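Beta-phosphoglucomutase (Clostridium difficile, PDB 4GIB) probably catalyses the interconversion of beta-D-glucose 1-phosphate and beta-D-glucose 6-phosphate, with magnesium as cofactor. Local coordinates at residues A[70-75]-A[141-146]; A[32-35]-A[39-42]; A[164-169]-A[176-181]; A[43-48]-A[62-67]; A[222-227]-A[234-239]. All coordinates share one frame; numbering follows the deposited sequence.

Interaction 1 of 5, residues A[70-75]-A[141-146]. With PO4 (phosphate ion), chain F.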
# COMPACT_ATOMS: atom_id res chain seq x y z
N ILE A 70 -3.30 5.40 3.74
CA ILE A 70 -2.83 6.43 4.67
C ILE A 70 -2.66 5.81 6.07
O ILE A 70 -3.47 4.98 6.48
CB ILE A 70 -3.81 7.65 4.73
CG1 ILE A 70 -4.04 8.26 3.34
CG2 ILE A 70 -3.29 8.73 5.63
CD1 ILE A 70 -2.76 8.87 2.68
N SER A 71 -1.61 6.21 6.79
CA SER A 71 -1.33 5.72 8.14
C SER A 71 -2.47 6.05 9.10
O SER A 71 -3.22 7.01 8.89
CB SER A 71 -0.02 6.33 8.69
OG SER A 71 -0.16 7.72 8.99
N ARG A 72 -2.55 5.28 10.19
CA ARG A 72 -3.63 5.38 11.19
C ARG A 72 -3.95 6.75 11.74
O ARG A 72 -5.10 7.19 11.68
CB ARG A 72 -3.33 4.44 12.37
CG ARG A 72 -4.45 4.31 13.39
CD ARG A 72 -4.04 3.33 14.48
NE ARG A 72 -3.56 2.11 13.86
CZ ARG A 72 -2.90 1.15 14.48
NH1 ARG A 72 -2.51 0.09 13.77
NH2 ARG A 72 -2.64 1.23 15.77
N MET A 73 -2.98 7.42 12.34
CA MET A 73 -3.22 8.73 12.94
C MET A 73 -3.47 9.83 11.90
O MET A 73 -4.28 10.75 12.13
CB MET A 73 -2.10 9.10 13.90
CG MET A 73 -1.96 8.09 15.08
SD MET A 73 -3.44 8.00 16.14
CE MET A 73 -3.40 9.65 16.84
N GLU A 74 -2.81 9.75 10.75
CA GLU A 74 -3.06 10.73 9.70
C GLU A 74 -4.48 10.54 9.19
O GLU A 74 -5.20 11.53 8.98
CB GLU A 74 -2.07 10.61 8.54
CG GLU A 74 -2.34 11.56 7.38
CD GLU A 74 -2.35 13.04 7.77
OE1 GLU A 74 -1.76 13.40 8.80
OE2 GLU A 74 -2.95 13.86 7.01
N SER A 75 -4.89 9.28 9.01
CA SER A 75 -6.22 8.93 8.54
C SER A 75 -7.27 9.50 9.47
O SER A 75 -8.26 10.04 9.01
CB SER A 75 -6.40 7.41 8.43
OG SER A 75 -5.49 6.87 7.50
N SER A 141 0.48 0.73 6.82
CA SER A 141 -0.19 0.04 7.90
C SER A 141 0.77 -0.74 8.80
O SER A 141 1.56 -1.56 8.32
CB SER A 141 -1.24 -0.93 7.29
OG SER A 141 -1.73 -1.86 8.24
N LYS A 142 0.69 -0.48 10.10
CA LYS A 142 1.49 -1.21 11.07
C LYS A 142 0.90 -2.61 11.28
O LYS A 142 1.42 -3.38 12.06
CB LYS A 142 1.56 -0.46 12.41
CG LYS A 142 2.28 0.87 12.32
CD LYS A 142 2.42 1.56 13.67
CE LYS A 142 1.09 2.09 14.20
NZ LYS A 142 1.30 2.80 15.49
N ASN A 143 -0.18 -2.92 10.57
CA ASN A 143 -0.83 -4.23 10.63
C ASN A 143 -0.48 -5.07 9.41
O ASN A 143 -1.04 -6.15 9.21
CB ASN A 143 -2.35 -4.06 10.71
CG ASN A 143 -2.82 -3.66 12.08
OD1 ASN A 143 -2.72 -4.44 13.00
ND2 ASN A 143 -3.38 -2.45 12.22
N ALA A 144 0.48 -4.61 8.61
CA ALA A 144 0.85 -5.30 7.39
C ALA A 144 1.39 -6.71 7.66
O ALA A 144 1.05 -7.65 6.94
CB ALA A 144 1.85 -4.47 6.60
N ILE A 145 2.22 -6.84 8.70
CA ILE A 145 2.82 -8.12 9.08
C ILE A 145 1.70 -9.13 9.43
O ILE A 145 1.65 -10.24 8.89
CB ILE A 145 3.83 -7.96 10.26
CG1 ILE A 145 5.03 -7.11 9.81
CG2 ILE A 145 4.35 -9.34 10.77
CD1 ILE A 145 6.13 -6.98 10.85
N ASN A 146 0.79 -8.71 10.31
CA ASN A 146 -0.35 -9.55 10.68
C ASN A 146 -1.10 -10.04 9.42
O ASN A 146 -1.45 -11.21 9.31
CB ASN A 146 -1.30 -8.77 11.62
CG ASN A 146 -2.39 -9.66 12.24
OD1 ASN A 146 -2.22 -10.88 12.38
ND2 ASN A 146 -3.50 -9.05 12.64
P PO4 F . -3.02 0.75 10.32
O1 PO4 F . -3.01 1.56 9.04
O2 PO4 F . -3.35 -0.65 9.92
O3 PO4 F . -1.67 0.79 10.99
O4 PO4 F . -4.05 1.29 11.28
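Arg72 and Asn143 reach toward each other at about a right angle, and their flat ends come to lie only 24° out of parallel, with Arg72 NH1 3.1 Å from Asn143 ND2. Both atoms are donors, so they do not bond to each other; what brings them together is the phosphate ion between the segments. Arg72 presents an edge to it: NE reaches O4 at 2.8 Å, while NH1 gives a bond of 3.0 Å to O3 and a weaker one to O4. The bend at chi3 (-50°) of an otherwise extended chain turns the guanidinium to this pose. Beside it, Asn143 ND2 donates almost straight to O2 (2.9 Å, 174°), the oxygen that Ser141 OG also holds at 2.6 Å. The backbone N of Lys142 completes the grip on O3 at 2.8 Å. Lys142 crosses Arg72 at roughly a right angle, its CE above one guanidinium face and 4.1 Å from CZ. Ser141 OG also takes the N-H of Asn143 in an ST turn within the loop that holds the ion. These residues belong to the predicted substrate site, so the ion probably marks the place of a substrate phosphate. Asn102 of helix 91-109 accepts a further bond from Asn143 ND2 and touches Arg72; the contact thus bridges the starts of helices 72-82 and 144-151, with helix 91-109 alongside.

Interaction 2 of 5, residues A[32-35]-A[39-42]. With NA (sodium ion), chain D; GLY (glycine), chain H; PO4 (phosphate ion), chain E.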
# COMPACT_ATOMS: atom_id res chain seq x y z
N ASP A 32 2.70 -2.62 -2.61
CA ASP A 32 1.87 -2.02 -1.57
C ASP A 32 1.01 -3.19 -1.15
O ASP A 32 0.89 -4.18 -1.89
CB ASP A 32 0.98 -0.87 -2.05
CG ASP A 32 0.13 -0.28 -0.89
OD1 ASP A 32 0.55 -0.46 0.28
OD2 ASP A 32 -0.95 0.32 -1.14
N LEU A 33 0.40 -3.11 0.02
CA LEU A 33 -0.41 -4.22 0.51
C LEU A 33 -1.84 -4.14 -0.06
O LEU A 33 -2.21 -4.93 -0.95
CB LEU A 33 -0.40 -4.24 2.04
CG LEU A 33 -1.20 -5.35 2.73
CD1 LEU A 33 -0.64 -6.73 2.40
CD2 LEU A 33 -1.22 -5.10 4.23
N ASP A 34 -2.64 -3.20 0.44
CA ASP A 34 -4.04 -3.02 -0.00
C ASP A 34 -4.20 -2.84 -1.52
O ASP A 34 -3.58 -1.99 -2.12
CB ASP A 34 -4.62 -1.79 0.70
CG ASP A 34 -6.07 -1.54 0.35
OD1 ASP A 34 -6.80 -2.50 -0.04
OD2 ASP A 34 -6.48 -0.35 0.46
N GLY A 35 -5.05 -3.67 -2.14
CA GLY A 35 -5.34 -3.56 -3.57
C GLY A 35 -4.29 -4.12 -4.52
O GLY A 35 -4.43 -4.01 -5.75
N ASP A 39 -7.14 -7.20 -0.49
CA ASP A 39 -8.03 -6.06 -0.25
C ASP A 39 -8.30 -5.84 1.24
O ASP A 39 -8.90 -6.66 1.91
CB ASP A 39 -9.33 -6.26 -1.00
CG ASP A 39 -9.12 -6.33 -2.50
OD1 ASP A 39 -8.50 -5.41 -3.08
OD2 ASP A 39 -9.57 -7.31 -3.11
N THR A 40 -7.83 -4.70 1.74
CA THR A 40 -8.03 -4.31 3.14
C THR A 40 -8.81 -2.99 3.28
O THR A 40 -9.28 -2.65 4.38
CB THR A 40 -6.69 -4.07 3.79
OG1 THR A 40 -6.02 -3.03 3.08
CG2 THR A 40 -5.83 -5.35 3.75
N ALA A 41 -8.95 -2.27 2.16
CA ALA A 41 -9.59 -0.95 2.13
C ALA A 41 -11.01 -0.94 2.68
O ALA A 41 -11.39 -0.03 3.43
CB ALA A 41 -9.56 -0.38 0.68
N TYR A 42 -11.79 -1.96 2.33
CA TYR A 42 -13.15 -2.01 2.84
C TYR A 42 -13.16 -2.25 4.35
O TYR A 42 -14.01 -1.69 5.07
CB TYR A 42 -13.98 -3.06 2.12
CG TYR A 42 -15.46 -2.87 2.37
CD1 TYR A 42 -16.14 -1.79 1.82
CD2 TYR A 42 -16.17 -3.76 3.15
CE1 TYR A 42 -17.49 -1.60 2.05
CE2 TYR A 42 -17.53 -3.59 3.38
CZ TYR A 42 -18.18 -2.51 2.82
OH TYR A 42 -19.52 -2.33 3.02
NA NA D . -2.68 0.28 -2.51
N GLY H . -14.77 -5.51 -1.25
CA GLY H . -16.12 -6.11 -1.48
C GLY H . -17.25 -5.18 -1.07
O GLY H . -18.05 -4.75 -1.90
OXT GLY H . -17.40 -4.83 0.10
P PO4 E . -1.70 0.26 2.56
O1 PO4 E . -2.30 0.70 1.25
O2 PO4 E . -2.56 0.74 3.71
O3 PO4 E . -1.62 -1.23 2.62
O4 PO4 E . -0.32 0.87 2.67
O HOH W 1 -8.63 -3.12 -1.85
O HOH W 2 -3.58 1.57 -1.04
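The Asp34 carboxylate reaches the backbone of Thr40 and Ala41 because CG stands anti to the backbone N (chi1 -178°), whereas Thr40 holds OG1 between its own N and carbonyl carbon (chi1 60°), close against Asp34 CB. OD1 of Asp34 is gripped by two successive backbone N-H groups, Thr40 N at 3.0 Å and Ala41 N at 3.1 Å, the first being the straighter bond. Both donors stand well above the same face of the carboxylate plane. Water 1 adds a third bond, donating to Asp34 OD1 and to Asp39 OD1, each at 2.6 Å, and so bridges two carboxylates. The other oxygen, OD2, lies against Ala41 CB and makes a salt bridge to Lys68. With both oxygens engaged, the carboxylate has little freedom to rotate. The backbone of Asp34 serves the metal site: its O binds the sodium ion at 2.5 Å, next to Asp32 OD2 at 2.2 Å and water 2, while Glu194 and Asp195 complete the site. Asp34 N donates to a phosphate oxygen, O3, at 3.1 Å. Two aspartates separated by one residue after the first core strand form the DxD motif of the HAD superfamily, in which Asp32 is the predicted nucleophile and Asp34 the predicted proton donor/acceptor.

Interaction 3 of 5, residues A[164-169]-A[176-181]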
# COMPACT_ATOMS: atom_id res chain seq x y z
N GLY A 164 5.55 2.33 11.35
CA GLY A 164 5.75 3.02 12.62
C GLY A 164 6.94 3.98 12.62
O GLY A 164 7.01 4.87 13.45
N LYS A 165 7.87 3.80 11.69
CA LYS A 165 9.04 4.69 11.59
C LYS A 165 8.97 5.67 10.42
O LYS A 165 9.83 6.54 10.26
CB LYS A 165 10.32 3.87 11.56
CG LYS A 165 10.51 3.09 12.87
CD LYS A 165 11.83 2.35 12.95
CE LYS A 165 11.94 1.25 11.92
NZ LYS A 165 13.14 0.39 12.17
N CYS A 166 7.94 5.54 9.60
CA CYS A 166 7.72 6.44 8.48
C CYS A 166 7.07 7.73 8.97
O CYS A 166 6.01 7.71 9.61
CB CYS A 166 6.82 5.78 7.45
SG CYS A 166 6.45 6.84 6.07
N LYS A 167 7.69 8.86 8.64
CA LYS A 167 7.21 10.17 9.07
C LYS A 167 6.41 10.94 8.02
O LYS A 167 5.98 12.06 8.29
CB LYS A 167 8.40 11.02 9.51
CG LYS A 167 9.16 10.46 10.71
CD LYS A 167 8.24 10.44 11.94
CE LYS A 167 8.97 10.02 13.20
NZ LYS A 167 8.02 9.96 14.36
N ASN A 168 6.19 10.34 6.86
CA ASN A 168 5.51 11.02 5.76
C ASN A 168 4.70 10.06 4.91
O ASN A 168 5.21 9.08 4.33
CB ASN A 168 6.56 11.74 4.91
CG ASN A 168 7.26 12.86 5.67
OD1 ASN A 168 6.67 13.89 5.96
ND2 ASN A 168 8.54 12.66 5.99
N ASN A 169 3.42 10.35 4.81
CA ASN A 169 2.52 9.53 4.03
C ASN A 169 2.64 9.82 2.57
O ASN A 169 3.11 10.89 2.17
CB ASN A 169 1.08 9.76 4.47
CG ASN A 169 0.74 8.99 5.69
OD1 ASN A 169 0.55 7.78 5.62
ND2 ASN A 169 0.65 9.67 6.83
N PHE A 176 8.43 4.00 0.32
CA PHE A 176 9.06 3.25 -0.76
C PHE A 176 10.59 3.32 -0.71
O PHE A 176 11.25 2.33 -1.02
CB PHE A 176 8.53 3.69 -2.12
CG PHE A 176 7.21 3.13 -2.43
CD1 PHE A 176 7.10 1.85 -2.97
CD2 PHE A 176 6.06 3.83 -2.15
CE1 PHE A 176 5.89 1.32 -3.24
CE2 PHE A 176 4.84 3.30 -2.41
CZ PHE A 176 4.75 2.04 -2.96
N LEU A 177 11.14 4.47 -0.30
CA LEU A 177 12.57 4.60 -0.11
C LEU A 177 13.03 3.70 1.05
O LEU A 177 14.14 3.16 1.03
CB LEU A 177 12.97 6.04 0.22
CG LEU A 177 12.79 7.14 -0.82
CD1 LEU A 177 13.10 8.51 -0.13
CD2 LEU A 177 13.65 6.92 -2.08
N MET A 178 12.17 3.53 2.06
CA MET A 178 12.49 2.66 3.21
C MET A 178 12.72 1.21 2.81
O MET A 178 13.58 0.55 3.39
CB MET A 178 11.39 2.73 4.27
CG MET A 178 11.34 4.04 5.03
SD MET A 178 9.93 4.13 6.15
CE MET A 178 10.34 2.83 7.34
N SER A 179 11.95 0.70 1.86
CA SER A 179 12.16 -0.67 1.40
C SER A 179 13.43 -0.77 0.56
O SER A 179 14.11 -1.77 0.58
CB SER A 179 10.95 -1.20 0.62
OG SER A 179 9.84 -1.38 1.48
N ALA A 180 13.73 0.28 -0.21
CA ALA A 180 14.94 0.29 -1.02
C ALA A 180 16.17 0.29 -0.11
O ALA A 180 17.18 -0.37 -0.38
CB ALA A 180 14.96 1.49 -1.92
N LYS A 181 16.08 1.06 0.97
CA LYS A 181 17.15 1.11 1.95
C LYS A 181 17.23 -0.25 2.64
O LYS A 181 18.31 -0.81 2.77
CB LYS A 181 16.86 2.21 2.98
CG LYS A 181 17.91 2.35 4.11
CD LYS A 181 17.47 3.45 5.11
CE LYS A 181 18.42 3.61 6.27
NZ LYS A 181 19.80 3.98 5.84
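Met178 lays its sulfur against Cys166, SD standing 3.8 Å from Cys166 CB and 4.0 Å from Cys166 CA. Its methyl end continues along the loop to Lys165, where CE comes within 4.3 Å of CB. The Met178 chain runs out extended through chi2 and then bends at chi3 (66°), which folds CE back toward Lys165 while SD stays on Cys166. The two sulfurs are less intimate: Cys166 SG lies 4.4 Å from Met178 SD, because SG is anti to the backbone N (chi1 178°) and is directed along the loop. There it accepts the N-H of Asn168, at 3.6 Å and 160°, a long but fairly straight bond to sulfur that ties the turn 166-168 together. Cys166 also touches Glu174 and Ile175, so the loop is packed on the first turn of helix 174-183 as well as on Met178. In the Rossmann-like HAD core this helix lies on the crossover from strand 159-160 to strand 190-194, which skips the two parallel strands between them. The contact therefore folds the loop leading into the helix back onto its outer, partly solvent-facing side. Further out, Glu174 clasps the loop with both carboxylate oxygens, taking Lys167 N on OE1 and Asn168 ND2 on OE2. The helix itself is set on the sheet from its other side, where Phe176 and Ser179 touch Ile30 of strand 28-31, Phe176 also packs on Ala202 and Ile203, and Ser179 OG is hydrogen-bonded to Ser138 OG.

Interaction 4 of 5, residues A[43-48]-A[62-67]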
# COMPACT_ATOMS: atom_id res chain seq x y z
N TYR A 43 -12.23 -3.07 4.84
CA TYR A 43 -12.17 -3.35 6.29
C TYR A 43 -11.82 -2.09 7.07
O TYR A 43 -12.43 -1.81 8.09
CB TYR A 43 -11.19 -4.47 6.62
CG TYR A 43 -11.51 -5.79 5.96
CD1 TYR A 43 -12.76 -6.38 6.12
CD2 TYR A 43 -10.55 -6.49 5.24
CE1 TYR A 43 -13.07 -7.60 5.53
CE2 TYR A 43 -10.84 -7.74 4.65
CZ TYR A 43 -12.11 -8.27 4.80
OH TYR A 43 -12.44 -9.48 4.23
N HIS A 44 -10.85 -1.32 6.58
CA HIS A 44 -10.47 -0.05 7.21
C HIS A 44 -11.67 0.88 7.22
O HIS A 44 -11.94 1.54 8.22
CB HIS A 44 -9.35 0.65 6.43
CG HIS A 44 -7.99 0.06 6.65
ND1 HIS A 44 -7.28 0.26 7.81
CD2 HIS A 44 -7.19 -0.67 5.83
CE1 HIS A 44 -6.11 -0.36 7.72
NE2 HIS A 44 -6.03 -0.91 6.52
N TYR A 45 -12.37 0.94 6.10
CA TYR A 45 -13.54 1.80 5.96
C TYR A 45 -14.66 1.44 6.94
O TYR A 45 -15.29 2.32 7.49
CB TYR A 45 -14.06 1.78 4.53
CG TYR A 45 -15.46 2.30 4.41
CD1 TYR A 45 -15.72 3.67 4.44
CD2 TYR A 45 -16.53 1.43 4.26
CE1 TYR A 45 -17.03 4.14 4.34
CE2 TYR A 45 -17.83 1.90 4.15
CZ TYR A 45 -18.07 3.26 4.18
OH TYR A 45 -19.38 3.73 4.08
N MET A 46 -14.91 0.16 7.13
CA MET A 46 -15.92 -0.29 8.09
C MET A 46 -15.51 0.13 9.50
O MET A 46 -16.35 0.56 10.30
CB MET A 46 -16.09 -1.81 8.04
CG MET A 46 -16.84 -2.30 6.81
SD MET A 46 -17.07 -4.08 6.77
CE MET A 46 -15.44 -4.65 6.38
N ALA A 47 -14.21 -0.02 9.79
CA ALA A 47 -13.66 0.34 11.10
C ALA A 47 -13.67 1.85 11.32
O ALA A 47 -14.00 2.31 12.43
CB ALA A 47 -12.24 -0.21 11.26
N TRP A 48 -13.30 2.63 10.30
CA TRP A 48 -13.29 4.08 10.44
C TRP A 48 -14.72 4.62 10.50
O TRP A 48 -15.02 5.52 11.30
CB TRP A 48 -12.51 4.78 9.31
CG TRP A 48 -11.00 4.77 9.44
CD1 TRP A 48 -10.11 4.31 8.52
CD2 TRP A 48 -10.22 5.24 10.56
NE1 TRP A 48 -8.82 4.47 8.99
CE2 TRP A 48 -8.86 5.04 10.23
CE3 TRP A 48 -10.53 5.81 11.80
CZ2 TRP A 48 -7.82 5.38 11.10
CZ3 TRP A 48 -9.50 6.15 12.67
CH2 TRP A 48 -8.16 5.93 12.32
N LYS A 62 -16.57 7.22 -1.16
CA LYS A 62 -15.94 8.22 -2.01
C LYS A 62 -14.89 9.00 -1.22
O LYS A 62 -13.74 9.12 -1.65
CB LYS A 62 -16.98 9.15 -2.63
CG LYS A 62 -17.93 8.43 -3.60
CD LYS A 62 -18.88 9.40 -4.31
CE LYS A 62 -19.78 8.65 -5.29
NZ LYS A 62 -20.66 9.57 -6.08
N PHE A 63 -15.27 9.54 -0.06
CA PHE A 63 -14.33 10.26 0.79
C PHE A 63 -13.22 9.32 1.24
O PHE A 63 -12.04 9.65 1.13
CB PHE A 63 -15.01 10.88 2.01
CG PHE A 63 -14.05 11.47 3.01
CD1 PHE A 63 -13.49 12.73 2.80
CD2 PHE A 63 -13.70 10.78 4.16
CE1 PHE A 63 -12.59 13.28 3.73
CE2 PHE A 63 -12.81 11.33 5.09
CZ PHE A 63 -12.26 12.58 4.87
N ASN A 64 -13.61 8.15 1.74
CA ASN A 64 -12.66 7.14 2.18
C ASN A 64 -11.57 6.88 1.14
O ASN A 64 -10.48 6.46 1.48
CB ASN A 64 -13.37 5.82 2.47
CG ASN A 64 -12.41 4.71 2.82
OD1 ASN A 64 -11.80 4.71 3.89
ND2 ASN A 64 -12.29 3.73 1.93
N GLU A 65 -11.87 7.15 -0.12
CA GLU A 65 -10.90 6.93 -1.16
C GLU A 65 -9.67 7.85 -1.00
O GLU A 65 -8.72 7.72 -1.76
CB GLU A 65 -11.56 7.08 -2.54
CG GLU A 65 -11.08 6.06 -3.58
CD GLU A 65 -11.57 4.64 -3.27
OE1 GLU A 65 -11.64 4.25 -2.08
OE2 GLU A 65 -11.87 3.89 -4.23
N SER A 66 -9.71 8.76 -0.00
CA SER A 66 -8.58 9.66 0.37
C SER A 66 -8.00 9.27 1.76
O SER A 66 -7.24 10.04 2.38
CB SER A 66 -9.03 11.10 0.46
OG SER A 66 -9.63 11.34 1.72
N LEU A 67 -8.44 8.14 2.28
CA LEU A 67 -7.91 7.60 3.51
C LEU A 67 -7.13 6.34 3.14
O LEU A 67 -6.33 5.84 3.91
CB LEU A 67 -9.02 7.24 4.48
CG LEU A 67 -9.93 8.35 4.96
CD1 LEU A 67 -11.04 7.74 5.80
CD2 LEU A 67 -9.14 9.39 5.74
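Tyr45 meets Asn64 over the first half of its side chain. At its base, CB faces the amide end of Asn64, 3.7 Å from ND2 and 3.8 Å from OD1. One atom further, CG looks onto Asn64 CG at 4.2 Å. The ring then passes the asparagine stem, with CD1 3.7 Å from Asn64 CB, and the ring and amide planes stand 58° apart. Neither group lies flat on the other; they fit by van der Waals contact along slanting axes. CG of Tyr45 is anti to the backbone N (chi1 163°), which carries the far half of the ring past Asn64. At the tip, OH makes a weak hydrogen bond to Arg49 NH1, one turn further along the same helix, and the side chain also touches Ile59. The contact belongs to the helical cap that HAD phosphomutases carry above the catalytic core: helix 41-53 is joined through a long loop, with its short 3-10 turn at 64-66, to helix 72-82. After the loop's outward part, 62-67 passes the helix in the same sense, bringing Asn64 beside Tyr45 and Leu67 beside Trp48. Leu67 CD1 approaches Trp48 CD1 at 4.5 Å, a looser apolar touch than the tyrosine contact. Both residues are in the predicted substrate site, and both rest on Ile79 of helix 72-82. The indole has a cation-pi partner in Lys101 of helix 91-109, and Lys101 NZ is also hydrogen-bonded to His44 ND1 on the preceding turn.

Interaction 5 of 5, residues A[222-227]-A[234-239]. With NA (sodium ion), chain C.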
# COMPACT_ATOMS: atom_id res chain seq x y z
N ALA A 222 1.34 6.58 -13.82
CA ALA A 222 2.11 5.37 -13.72
C ALA A 222 2.89 5.14 -15.02
O ALA A 222 2.47 5.56 -16.08
CB ALA A 222 1.19 4.19 -13.42
N ASN A 223 4.04 4.49 -14.91
CA ASN A 223 4.87 4.20 -16.07
C ASN A 223 4.22 3.09 -16.87
O ASN A 223 4.38 3.00 -18.09
CB ASN A 223 6.27 3.82 -15.62
CG ASN A 223 6.96 4.96 -14.89
OD1 ASN A 223 7.55 4.76 -13.82
ND2 ASN A 223 6.86 6.15 -15.44
N LEU A 224 3.45 2.26 -16.15
CA LEU A 224 2.69 1.17 -16.72
C LEU A 224 1.40 0.97 -15.90
O LEU A 224 1.40 1.00 -14.66
CB LEU A 224 3.51 -0.13 -16.73
CG LEU A 224 2.73 -1.38 -17.17
CD1 LEU A 224 2.26 -1.25 -18.63
CD2 LEU A 224 3.58 -2.65 -16.97
N VAL A 225 0.31 0.76 -16.62
CA VAL A 225 -0.97 0.54 -15.98
C VAL A 225 -1.59 -0.73 -16.51
O VAL A 225 -1.67 -0.92 -17.73
CB VAL A 225 -1.93 1.71 -16.24
CG1 VAL A 225 -3.32 1.38 -15.74
CG2 VAL A 225 -1.40 3.00 -15.58
N VAL A 226 -1.99 -1.61 -15.61
CA VAL A 226 -2.71 -2.81 -16.02
C VAL A 226 -4.08 -2.79 -15.34
O VAL A 226 -4.26 -2.10 -14.32
CB VAL A 226 -1.95 -4.13 -15.73
CG1 VAL A 226 -0.68 -4.19 -16.56
CG2 VAL A 226 -1.63 -4.29 -14.25
N ASP A 227 -5.03 -3.53 -15.92
CA ASP A 227 -6.41 -3.59 -15.46
C ASP A 227 -6.60 -4.21 -14.08
O ASP A 227 -7.35 -3.68 -13.27
CB ASP A 227 -7.26 -4.41 -16.46
CG ASP A 227 -7.40 -3.72 -17.81
OD1 ASP A 227 -7.08 -2.52 -17.89
OD2 ASP A 227 -7.85 -4.37 -18.78
N PHE A 234 5.19 -11.56 -15.05
CA PHE A 234 6.59 -11.20 -14.93
C PHE A 234 7.29 -10.81 -16.23
O PHE A 234 8.01 -9.82 -16.25
CB PHE A 234 7.39 -12.30 -14.22
CG PHE A 234 8.82 -11.93 -14.05
CD1 PHE A 234 9.22 -11.14 -12.98
CD2 PHE A 234 9.76 -12.29 -15.00
CE1 PHE A 234 10.53 -10.75 -12.83
CE2 PHE A 234 11.09 -11.91 -14.87
CZ PHE A 234 11.47 -11.13 -13.77
N GLU A 235 7.10 -11.57 -17.30
CA GLU A 235 7.75 -11.27 -18.57
C GLU A 235 7.22 -9.97 -19.17
O GLU A 235 7.98 -9.22 -19.77
CB GLU A 235 7.62 -12.45 -19.56
CG GLU A 235 8.37 -13.68 -19.06
CD GLU A 235 8.25 -14.88 -19.96
OE1 GLU A 235 8.06 -14.72 -21.19
OE2 GLU A 235 8.38 -16.01 -19.44
N TYR A 236 5.92 -9.72 -19.00
CA TYR A 236 5.31 -8.48 -19.49
C TYR A 236 5.84 -7.28 -18.70
O TYR A 236 6.19 -6.25 -19.27
CB TYR A 236 3.79 -8.55 -19.39
CG TYR A 236 3.08 -7.28 -19.80
CD1 TYR A 236 2.96 -6.94 -21.14
CD2 TYR A 236 2.50 -6.43 -18.85
CE1 TYR A 236 2.31 -5.78 -21.54
CE2 TYR A 236 1.84 -5.26 -19.24
CZ TYR A 236 1.75 -4.95 -20.60
OH TYR A 236 1.10 -3.81 -21.03
N ILE A 237 5.90 -7.42 -17.39
CA ILE A 237 6.45 -6.35 -16.56
C ILE A 237 7.91 -6.10 -16.96
O ILE A 237 8.33 -4.96 -17.11
CB ILE A 237 6.35 -6.69 -15.03
CG1 ILE A 237 4.88 -6.72 -14.58
CG2 ILE A 237 7.10 -5.66 -14.20
CD1 ILE A 237 4.64 -7.17 -13.13
N GLN A 238 8.68 -7.16 -17.17
CA GLN A 238 10.09 -6.97 -17.52
C GLN A 238 10.28 -6.30 -18.87
O GLN A 238 11.08 -5.37 -19.00
CB GLN A 238 10.87 -8.29 -17.46
CG GLN A 238 12.38 -8.04 -17.56
CD GLN A 238 13.20 -9.22 -17.16
OE1 GLN A 238 12.99 -10.34 -17.62
NE2 GLN A 238 14.16 -8.98 -16.28
N GLU A 239 9.54 -6.75 -19.89
CA GLU A 239 9.64 -6.13 -21.20
C GLU A 239 9.34 -4.62 -21.08
O GLU A 239 10.08 -3.79 -21.62
CB GLU A 239 8.71 -6.83 -22.20
CG GLU A 239 8.69 -6.28 -23.63
CD GLU A 239 10.04 -6.39 -24.38
OE1 GLU A 239 11.08 -5.92 -23.85
OE2 GLU A 239 10.04 -6.91 -25.53
NA NA C . 8.90 6.40 -12.53
O HOH W 3 8.53 8.43 -13.58
O HOH W 4 -1.03 -2.04 -20.04
O HOH W 5 10.07 8.19 -11.49
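The phenol ring of Tyr236 is approached by two branched side chains that converge on one ring carbon, CE2: Val226 CG1 comes to 3.8 Å and Leu224 CD2 to 3.9 Å. The other leucine methyl, CD1, continues toward the phenol end and lies 3.7 Å from Tyr236 OH. This is strand-to-helix packing at the margin of the parallel Rossmann-like sheet, where the outermost strand 224-226 is followed by the C-terminal helix 234-247. Leu224 and Val226 are two apart on the strand and point to the helix, while Val225 between them points away. Leu224 runs slantwise to the tyrosine, whereas Val226 lies alongside it, the two chains pointing opposite ways. With CG of Tyr236 anti to its N (chi1 177°), the ring reaches out from the helix to the side chains of the strand. Ile237, the next helix residue, turns to Leu124 of helix 121-130, so the helix is packed against more than the strand. Backbone bonds join Leu224 and Val226 to strand 209-213. Just before the strand, Asn223 OD1 binds a sodium ion at 2.5 Å, with Asn204, Met208 O and waters 3 and 5 as the other ligands. At the hydroxyl end of the ring a single water spans the gap, donating to Val225 O at 2.6 Å and lying 2.9 Å from Tyr236 OH.

In the fold
From the N terminus the contacts follow in series, none nested or crossed. Interaction 2 closes a tight loop after strand 28-31, at the catalytic aspartates predicted there. Interaction 4 starts on the same helix, 41-53, and closes the cap loop before helix 72-82. Interaction 1 spans the longest interval, tying that next helix to helix 144-151 of the core, and so joins cap to core across the predicted substrate site. It touches interactions 2, 3 and 4: Leu33 packs on Ala144, Trp48 on Ser75, and Asn169 probably bonds to Ser71. Interaction 3 closes a short loop onto helix 174-183, and interaction 5 fastens the last strand to the C-terminal helix, its centre about 27 Å from that of interaction 1.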